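Local coordinates for designed protein (Trypanosoma brucei, PDB 6IEV) that is of unknown function but adopts a thioredoxin fold and probably serves to study how the hydrophobicity of partially buried side chains affects stability at high temperature, at residues T94-K99 and L104-G109; A64-D69 and K114-L119; E29-A34 and S41-T46. One frame throughout, in Å; residues are numbered along the deposited sequence.

Contact 1 of 3, residues T94-K99 and L104-G109; sequences TFVIEK and LGEVKG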
loop_
_atom_site.group_PDB
_atom_site.type_symbol
_atom_site.label_atom_id
_atom_site.label_comp_id
_atom_site.label_asym_id
_atom_site.label_seq_id
_atom_site.Cartn_x
_atom_site.Cartn_y
_atom_site.Cartn_z
ATOM N N THR A 94 3.937 10.361 -20.235
ATOM C CA THR A 94 2.925 9.348 -20.488
ATOM C C THR A 94 3.318 8.073 -19.762
ATOM O O THR A 94 4.498 7.714 -19.715
ATOM C CB THR A 94 2.754 9.060 -21.993
ATOM O OG1 THR A 94 2.291 10.241 -22.645
ATOM C CG2 THR A 94 1.737 7.948 -22.227
ATOM N N PHE A 95 2.321 7.401 -19.201
ATOM C CA PHE A 95 2.482 6.103 -18.581
ATOM C C PHE A 95 1.901 5.028 -19.482
ATOM O O PHE A 95 0.798 5.180 -20.003
ATOM C CB PHE A 95 1.774 6.077 -17.231
ATOM C CG PHE A 95 2.349 7.035 -16.235
ATOM C CD1 PHE A 95 3.400 6.648 -15.424
ATOM C CD2 PHE A 95 1.846 8.326 -16.116
ATOM C CE1 PHE A 95 3.942 7.521 -14.502
ATOM C CE2 PHE A 95 2.377 9.209 -15.191
ATOM C CZ PHE A 95 3.432 8.807 -14.388
ATOM N N VAL A 96 2.627 3.926 -19.633
ATOM C CA VAL A 96 2.156 2.756 -20.365
ATOM C C VAL A 96 2.181 1.560 -19.421
ATOM O O VAL A 96 3.146 1.376 -18.668
ATOM C CB VAL A 96 3.022 2.476 -21.604
ATOM C CG1 VAL A 96 2.602 1.163 -22.256
ATOM C CG2 VAL A 96 2.933 3.652 -22.607
ATOM N N ILE A 97 1.116 0.769 -19.434
ATOM C CA ILE A 97 1.049 -0.451 -18.643
ATOM C C ILE A 97 1.080 -1.636 -19.591
ATOM O O ILE A 97 0.246 -1.730 -20.497
ATOM C CB ILE A 97 -0.199 -0.482 -17.750
ATOM C CG1 ILE A 97 -0.232 0.776 -16.889
ATOM C CG2 ILE A 97 -0.187 -1.729 -16.872
ATOM C CD1 ILE A 97 -1.484 0.900 -16.049
ATOM N N GLU A 98 2.019 -2.555 -19.365
ATOM C CA GLU A 98 2.218 -3.685 -20.254
ATOM C C GLU A 98 2.258 -4.984 -19.467
ATOM O O GLU A 98 2.630 -5.011 -18.290
ATOM C CB GLU A 98 3.512 -3.541 -21.052
ATOM C CG GLU A 98 3.461 -2.432 -22.099
ATOM C CD GLU A 98 3.999 -2.871 -23.445
ATOM O OE1 GLU A 98 3.352 -2.573 -24.472
ATOM O OE2 GLU A 98 5.068 -3.516 -23.473
ATOM N N LYS A 99 1.907 -6.071 -20.146
ATOM C CA LYS A 99 2.065 -7.411 -19.602
ATOM C C LYS A 99 2.302 -8.353 -20.769
ATOM O O LYS A 99 1.572 -8.294 -21.762
ATOM C CB LYS A 99 0.834 -7.833 -18.797
ATOM C CG LYS A 99 0.862 -9.261 -18.294
ATOM C CD LYS A 99 -0.187 -9.472 -17.203
ATOM C CE LYS A 99 -0.779 -10.882 -17.263
ATOM N NZ LYS A 99 0.217 -11.939 -16.930
ATOM N N LEU A 104 -1.833 -2.881 -21.890
ATOM C CA LEU A 104 -3.088 -2.982 -21.159
ATOM C C LEU A 104 -3.701 -1.642 -20.808
ATOM O O LEU A 104 -4.856 -1.612 -20.368
ATOM C CB LEU A 104 -2.902 -3.765 -19.855
ATOM C CG LEU A 104 -2.177 -5.105 -19.882
ATOM C CD1 LEU A 104 -1.813 -5.499 -18.453
ATOM C CD2 LEU A 104 -3.039 -6.164 -20.549
ATOM N N GLY A 105 -2.952 -0.555 -20.918
ATOM C CA GLY A 105 -3.480 0.742 -20.544
ATOM C C GLY A 105 -2.445 1.833 -20.719
ATOM O O GLY A 105 -1.235 1.577 -20.808
ATOM N N GLU A 106 -2.948 3.066 -20.736
ATOM C CA GLU A 106 -2.120 4.241 -20.936
ATOM C C GLU A 106 -2.744 5.400 -20.169
ATOM O O GLU A 106 -3.961 5.580 -20.198
ATOM C CB GLU A 106 -2.000 4.553 -22.435
ATOM C CG GLU A 106 -1.389 5.897 -22.776
ATOM C CD GLU A 106 -0.887 5.963 -24.221
ATOM O OE1 GLU A 106 -0.731 4.898 -24.859
ATOM O OE2 GLU A 106 -0.661 7.086 -24.722
ATOM N N VAL A 107 -1.911 6.204 -19.510
ATOM C CA VAL A 107 -2.383 7.373 -18.780
ATOM C C VAL A 107 -1.591 8.576 -19.254
ATOM O O VAL A 107 -0.373 8.661 -19.043
ATOM C CB VAL A 107 -2.257 7.212 -17.260
ATOM C CG1 VAL A 107 -2.365 8.573 -16.579
ATOM C CG2 VAL A 107 -3.347 6.309 -16.770
ATOM N N LYS A 108 -2.288 9.512 -19.871
ATOM C CA LYS A 108 -1.665 10.674 -20.484
ATOM C C LYS A 108 -1.709 11.826 -19.506
ATOM O O LYS A 108 -2.730 12.058 -18.853
ATOM C CB LYS A 108 -2.334 11.059 -21.803
ATOM C CG LYS A 108 -1.780 10.281 -22.977
ATOM C CD LYS A 108 -2.701 10.346 -24.177
ATOM C CE LYS A 108 -1.970 9.916 -25.441
ATOM N NZ LYS A 108 -2.897 9.523 -26.544
ATOM N N GLY A 109 -0.572 12.467 -19.336
ATOM C CA GLY A 109 -0.479 13.575 -18.451
ATOM C C GLY A 109 0.209 13.146 -17.191
ATOM O O GLY A 109 0.462 11.964 -16.964
#
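A classic beta bulge interrupts the C-terminal beta hairpin of this thioredoxin-like domain, where Leu104 and Gly105 together face Ile97. The carbonyl oxygen of Ile97 is held chiefly by Leu104: the N of Leu104 reaches Ile97 O at 2.8 Å, while the bond from Gly105 N to the same oxygen is weak and bent. Gly105 repays Ile97 through its own oxygen, which takes the amide of Ile97 at 2.8 Å from N to O. Beyond the bulge the pairing is regular. Phe95 and Val107 form an antiparallel hydrogen-bonded pair, the straighter of its two bonds running from Phe95 N to Val107 O at 3.0 Å.

On one face the CB atoms of Phe95 and Val107 lie 4.2 Å apart. With CG of Phe95 anti to its carbonyl carbon (chi1 -64°), the ring presents an edge to the partner strand; Val107 O sits in its plane, 3.7 Å from CD2, and Gly109 O follows near the same plane, 3.8 Å from CE2. The other face carries Glu106, whose extended chain slants past Thr94 until OE2 comes 3.6 Å from CG2 of the threonine; the same oxygen has a long salt bridge to NZ of Lys108. Thr94 turns its hydroxyl elsewhere, bonding Ser91 O. Near the hairpin turn, CD1 of Leu104 packs against CB of Lys99 at 3.5 Å.

Strand 102-108 is outermost within this chain, whereas strand 94-99 is hydrogen-bonded on its far side to strand 40-46. Helix 112-123 covers the face bearing Phe95, Ile97 and Val107, with Ile56 and Leu60 of helix 53-66 adding to the packing round Phe95.

Contact 2 of 3, residues A64-D69 and K114-L119; sequences AEVFPD and KLRVTL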
loop_
_atom_site.group_PDB
_atom_site.type_symbol
_atom_site.label_atom_id
_atom_site.label_comp_id
_atom_site.label_asym_id
_atom_site.label_seq_id
_atom_site.Cartn_x
_atom_site.Cartn_y
_atom_site.Cartn_z
ATOM N N ALA A 64 5.890 0.796 -6.793
ATOM C CA ALA A 64 6.574 -0.488 -6.911
ATOM C C ALA A 64 6.679 -1.168 -5.555
ATOM O O ALA A 64 6.703 -2.404 -5.472
ATOM C CB ALA A 64 7.971 -0.301 -7.507
ATOM N N GLU A 65 6.772 -0.369 -4.489
ATOM C CA GLU A 65 6.881 -0.929 -3.149
ATOM C C GLU A 65 5.572 -1.571 -2.714
ATOM O O GLU A 65 5.575 -2.652 -2.120
ATOM C CB GLU A 65 7.292 0.168 -2.166
ATOM C CG GLU A 65 8.655 0.801 -2.458
ATOM C CD GLU A 65 8.993 1.960 -1.522
ATOM O OE1 GLU A 65 10.138 2.459 -1.573
ATOM O OE2 GLU A 65 8.121 2.372 -0.731
ATOM N N VAL A 66 4.441 -0.948 -3.056
ATOM C CA VAL A 66 3.129 -1.413 -2.615
ATOM C C VAL A 66 2.522 -2.446 -3.548
ATOM O O VAL A 66 1.538 -3.105 -3.181
ATOM C CB VAL A 66 2.256 -0.151 -2.450
ATOM C CG1 VAL A 66 0.787 -0.445 -2.578
ATOM C CG2 VAL A 66 2.563 0.505 -1.131
ATOM N N PHE A 67 3.131 -2.687 -4.697
ATOM C CA PHE A 67 2.612 -3.661 -5.641
ATOM C C PHE A 67 3.679 -4.704 -5.910
ATOM O O PHE A 67 4.731 -4.387 -6.492
ATOM C CB PHE A 67 2.153 -2.992 -6.935
ATOM C CG PHE A 67 0.821 -2.309 -6.808
ATOM C CD1 PHE A 67 -0.348 -3.027 -6.921
ATOM C CD2 PHE A 67 0.744 -0.951 -6.537
ATOM C CE1 PHE A 67 -1.567 -2.399 -6.791
ATOM C CE2 PHE A 67 -0.472 -0.321 -6.412
ATOM C CZ PHE A 67 -1.624 -1.042 -6.540
ATOM N N PRO A 68 3.442 -5.920 -5.535
ATOM C CA PRO A 68 4.511 -6.917 -5.531
ATOM C C PRO A 68 4.897 -7.341 -6.932
ATOM O O PRO A 68 6.084 -7.416 -7.268
ATOM C CB PRO A 68 3.896 -8.077 -4.735
ATOM C CG PRO A 68 2.376 -7.924 -4.919
ATOM C CD PRO A 68 2.100 -6.525 -5.436
ATOM N N ASP A 69 3.891 -7.658 -7.748
ATOM C CA ASP A 69 4.107 -8.214 -9.074
ATOM C C ASP A 69 4.182 -7.148 -10.156
ATOM O O ASP A 69 3.906 -7.439 -11.330
ATOM C CB ASP A 69 2.994 -9.215 -9.387
ATOM C CG ASP A 69 3.028 -10.426 -8.472
ATOM O OD1 ASP A 69 2.630 -10.303 -7.289
ATOM O OD2 ASP A 69 3.459 -11.502 -8.942
ATOM N N LYS A 114 -4.256 9.177 -11.362
ATOM C CA LYS A 114 -4.954 8.427 -12.383
ATOM C C LYS A 114 -4.267 7.114 -12.639
ATOM O O LYS A 114 -4.925 6.093 -12.874
ATOM C CB LYS A 114 -4.889 9.158 -13.708
ATOM C CG LYS A 114 -5.958 8.864 -14.692
ATOM C CD LYS A 114 -6.853 10.055 -14.910
ATOM C CE LYS A 114 -8.312 9.691 -15.254
ATOM N NZ LYS A 114 -8.958 11.041 -15.490
ATOM N N LEU A 115 -2.938 7.127 -12.569
ATOM C CA LEU A 115 -2.187 5.934 -12.906
ATOM C C LEU A 115 -2.478 4.818 -11.916
ATOM O O LEU A 115 -2.796 3.693 -12.317
ATOM C CB LEU A 115 -0.692 6.249 -12.967
ATOM C CG LEU A 115 -0.022 4.908 -13.196
ATOM C CD1 LEU A 115 -0.330 4.388 -14.612
ATOM C CD2 LEU A 115 1.462 4.944 -12.936
ATOM N N ARG A 116 -2.419 5.121 -10.618
ATOM C CA ARG A 116 -2.741 4.102 -9.618
ATOM C C ARG A 116 -4.175 3.598 -9.780
ATOM O O ARG A 116 -4.428 2.388 -9.717
ATOM C CB ARG A 116 -2.494 4.645 -8.214
ATOM C CG ARG A 116 -2.544 3.549 -7.161
ATOM C CD ARG A 116 -2.071 4.062 -5.830
ATOM N NE ARG A 116 -2.099 3.004 -4.822
ATOM C CZ ARG A 116 -1.512 3.083 -3.631
ATOM N NH1 ARG A 116 -0.835 4.169 -3.283
ATOM N NH2 ARG A 116 -1.606 2.069 -2.784
ATOM N N VAL A 117 -5.126 4.510 -10.008
ATOM C CA VAL A 117 -6.519 4.099 -10.205
ATOM C C VAL A 117 -6.633 3.178 -11.407
ATOM O O VAL A 117 -7.273 2.119 -11.350
ATOM C CB VAL A 117 -7.427 5.330 -10.352
ATOM C CG1 VAL A 117 -8.820 4.897 -10.734
ATOM C CG2 VAL A 117 -7.438 6.134 -9.063
ATOM N N THR A 118 -5.998 3.562 -12.516
ATOM C CA THR A 118 -6.047 2.744 -13.723
ATOM C C THR A 118 -5.451 1.371 -13.472
ATOM O O THR A 118 -5.990 0.348 -13.922
ATOM C CB THR A 118 -5.282 3.437 -14.853
ATOM O OG1 THR A 118 -5.794 4.759 -15.040
ATOM C CG2 THR A 118 -5.383 2.633 -16.145
ATOM N N LEU A 119 -4.317 1.332 -12.767
ATOM C CA LEU A 119 -3.662 0.062 -12.489
ATOM C C LEU A 119 -4.537 -0.815 -11.610
ATOM O O LEU A 119 -4.670 -2.017 -11.861
ATOM C CB LEU A 119 -2.296 0.312 -11.841
ATOM C CG LEU A 119 -1.588 -0.951 -11.349
ATOM C CD1 LEU A 119 -1.395 -1.925 -12.505
ATOM C CD2 LEU A 119 -0.277 -0.614 -10.627
#
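Lys114 O takes two bonds from Thr118, from OG1 at 2.7 Å and from the backbone N at 2.8 Å, in the helix that sends Arg116 and Leu119 onto Phe67. The hydroxyl comes from above the carbonyl plane, 43° out of it, in addition to the ordinary helical bond.

Across the contact, Leu119 lays a methyl on the Phe67 ring: CD2 stands 4.1 Å from the ring centroid, almost on the normal, in a CH-pi contact. Arg116 arrives differently. The extended chain of Arg116, with CG trans to the backbone N (chi1 -169°), brings its NE to the edge of the ring, 4.0 Å from Phe67 CE2. NE lies near the ring plane and the guanidinium plane is turned 73° from the ring, so the group is not stacked on a face. NH2 of Arg116 comes 3.5 Å from CG1 of Val66, the two side chains crossing at about a right angle.

The polar end of Arg116 is engaged by another copy of the protein: NE makes a salt bridge to Asp111 and NH2 another to Asp113, both of the second subunit. An arginine resting on apolar groups at home while its charge is probably balanced by two neighbouring carboxylates thus joins the intramolecular core to the subunit interface.

Contact 3 of 3, residues E29-A34 and S41-T46; sequences EELREA and SVIVFT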
loop_
_atom_site.group_PDB
_atom_site.type_symbol
_atom_site.label_atom_id
_atom_site.label_comp_id
_atom_site.label_asym_id
_atom_site.label_seq_id
_atom_site.Cartn_x
_atom_site.Cartn_y
_atom_site.Cartn_z
ATOM N N GLU A 29 15.939 -2.159 -26.915
ATOM C CA GLU A 29 16.179 -3.580 -26.714
ATOM C C GLU A 29 16.070 -3.957 -25.237
ATOM O O GLU A 29 15.465 -4.977 -24.894
ATOM C CB GLU A 29 17.559 -3.972 -27.247
ATOM C CG GLU A 29 17.856 -5.450 -27.074
ATOM C CD GLU A 29 16.820 -6.327 -27.774
ATOM O OE1 GLU A 29 16.344 -5.925 -28.865
ATOM O OE2 GLU A 29 16.467 -7.400 -27.224
ATOM N N GLU A 30 16.619 -3.138 -24.344
ATOM C CA GLU A 30 16.441 -3.424 -22.926
ATOM C C GLU A 30 14.971 -3.341 -22.542
ATOM O O GLU A 30 14.472 -4.182 -21.795
ATOM C CB GLU A 30 17.267 -2.465 -22.072
ATOM C CG GLU A 30 17.088 -2.720 -20.578
ATOM C CD GLU A 30 17.767 -1.657 -19.717
ATOM O OE1 GLU A 30 17.938 -1.887 -18.511
ATOM O OE2 GLU A 30 18.120 -0.580 -20.243
ATOM N N LEU A 31 14.256 -2.345 -23.063
ATOM C CA LEU A 31 12.859 -2.162 -22.682
ATOM C C LEU A 31 11.988 -3.320 -23.162
ATOM O O LEU A 31 11.085 -3.761 -22.444
ATOM C CB LEU A 31 12.344 -0.827 -23.231
ATOM C CG LEU A 31 10.885 -0.459 -22.957
ATOM C CD1 LEU A 31 10.518 -0.721 -21.498
ATOM C CD2 LEU A 31 10.643 0.990 -23.304
ATOM N N ARG A 32 12.235 -3.823 -24.375
ATOM C CA ARG A 32 11.419 -4.919 -24.893
ATOM C C ARG A 32 11.663 -6.219 -24.139
ATOM O O ARG A 32 10.721 -6.973 -23.887
ATOM C CB ARG A 32 11.686 -5.118 -26.382
ATOM C CG ARG A 32 11.178 -3.985 -27.245
ATOM C CD ARG A 32 11.409 -4.276 -28.723
ATOM N NE ARG A 32 10.604 -5.388 -29.224
ATOM C CZ ARG A 32 10.667 -5.848 -30.472
ATOM N NH1 ARG A 32 11.496 -5.292 -31.358
ATOM N NH2 ARG A 32 9.892 -6.863 -30.835
ATOM N N GLU A 33 12.912 -6.493 -23.756
ATOM C CA GLU A 33 13.172 -7.685 -22.954
ATOM C C GLU A 33 12.593 -7.554 -21.553
ATOM O O GLU A 33 12.239 -8.563 -20.937
ATOM C CB GLU A 33 14.672 -7.992 -22.908
ATOM C CG GLU A 33 15.099 -8.970 -24.014
ATOM C CD GLU A 33 16.101 -10.033 -23.554
ATOM O OE1 GLU A 33 17.282 -9.692 -23.306
ATOM O OE2 GLU A 33 15.704 -11.219 -23.455
ATOM N N ALA A 34 12.528 -6.343 -21.009
ATOM C CA ALA A 34 11.920 -6.164 -19.697
ATOM C C ALA A 34 10.422 -6.431 -19.739
ATOM O O ALA A 34 9.889 -7.158 -18.899
ATOM C CB ALA A 34 12.192 -4.751 -19.184
ATOM N N SER A 41 4.322 -4.481 -16.183
ATOM C CA SER A 41 5.304 -3.414 -16.244
ATOM C C SER A 41 4.605 -2.063 -16.377
ATOM O O SER A 41 3.664 -1.912 -17.166
ATOM C CB SER A 41 6.250 -3.628 -17.434
ATOM O OG SER A 41 6.510 -5.005 -17.652
ATOM N N VAL A 42 5.092 -1.072 -15.643
ATOM C CA VAL A 42 4.623 0.303 -15.768
ATOM C C VAL A 42 5.788 1.170 -16.219
ATOM O O VAL A 42 6.823 1.224 -15.544
ATOM C CB VAL A 42 4.069 0.831 -14.440
ATOM C CG1 VAL A 42 3.600 2.264 -14.638
ATOM C CG2 VAL A 42 2.968 -0.095 -13.892
ATOM N N ILE A 43 5.626 1.859 -17.344
ATOM C CA ILE A 43 6.707 2.638 -17.945
ATOM C C ILE A 43 6.269 4.088 -18.020
ATOM O O ILE A 43 5.202 4.391 -18.562
ATOM C CB ILE A 43 7.079 2.129 -19.349
ATOM C CG1 ILE A 43 7.187 0.609 -19.350
ATOM C CG2 ILE A 43 8.368 2.790 -19.840
ATOM C CD1 ILE A 43 6.670 0.005 -20.645
ATOM N N VAL A 44 7.080 4.976 -17.480
ATOM C CA VAL A 44 6.854 6.402 -17.620
ATOM C C VAL A 44 7.814 6.923 -18.689
ATOM O O VAL A 44 9.024 6.659 -18.640
ATOM C CB VAL A 44 7.028 7.143 -16.282
ATOM C CG1 VAL A 44 8.461 7.119 -15.801
ATOM C CG2 VAL A 44 6.555 8.570 -16.417
ATOM N N PHE A 45 7.261 7.603 -19.687
ATOM C CA PHE A 45 8.036 8.275 -20.729
ATOM C C PHE A 45 8.077 9.758 -20.397
ATOM O O PHE A 45 7.038 10.419 -20.439
ATOM C CB PHE A 45 7.391 8.075 -22.106
ATOM C CG PHE A 45 7.436 6.658 -22.601
ATOM C CD1 PHE A 45 6.505 5.720 -22.159
ATOM C CD2 PHE A 45 8.411 6.259 -23.509
ATOM C CE1 PHE A 45 6.550 4.404 -22.613
ATOM C CE2 PHE A 45 8.465 4.961 -23.968
ATOM C CZ PHE A 45 7.541 4.025 -23.521
ATOM N N THR A 46 9.272 10.292 -20.139
ATOM C CA THR A 46 9.424 11.659 -19.654
ATOM C C THR A 46 10.490 12.400 -20.444
ATOM O O THR A 46 11.162 11.840 -21.312
ATOM C CB THR A 46 9.814 11.725 -18.173
ATOM O OG1 THR A 46 11.093 11.103 -17.990
ATOM C CG2 THR A 46 8.788 11.049 -17.324
#
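The Phe45 ring receives Leu31 obliquely, its CZ lying 4.3 Å from CD2 of the leucine. The same ring also packs against Ile89 and Val96, so the leucine is one of several apolar groups around it.

The other branch of Leu31 works on Ile43: CD1 meets CD1 of the isoleucine at 4.0 Å, and the two side chains pass each other at a slant. CG of Leu31 stands anti to its backbone N (chi1 179°), which carries the fork away from the helix and onto the strand, one methyl for each of two residues spaced two apart. Val75 touches both Leu31 and Ile43, and Ile25 and Tyr87 touch Leu31. Toward the end of the helix the approach is looser; Ser41 OG and Ala34 O are 4.2 Å apart, too far for a hydrogen bond, so this end of the helix only comes near the strand.

The helix segment and the strand segment run roughly antiparallel, at 152°, with their axes 10.7 Å apart at the closest. Val42 and Val44, on the other side of the strand, pack on helix 53-66. Helices on both faces of a central mixed sheet are the layered alpha/beta arrangement of the thioredoxin fold, here with helix 28-35 as the N-terminal crossover helix before strand 40-46.

How the contacts relate
From the N terminus, contact 3 comes first: it closes the short loop between helix 28-35 and strand 40-46 and is complete before the others begin. Contact 2 then opens at the end of helix 53-66 and does not close until helix 112-123, so that the hairpin of contact 1 lies wholly within its span. Strand 40-46 neighbours strand 94-99, with backbone bonds joining contacts 1 and 3 in one sheet. Leu115, in a segment of contact 2, packs on Phe95 and Ile97 of contact 1 and on Val42 in a segment of contact 3. Helix 28-35 lies on one face of the sheet, helices 53-66 and 112-123 on the other.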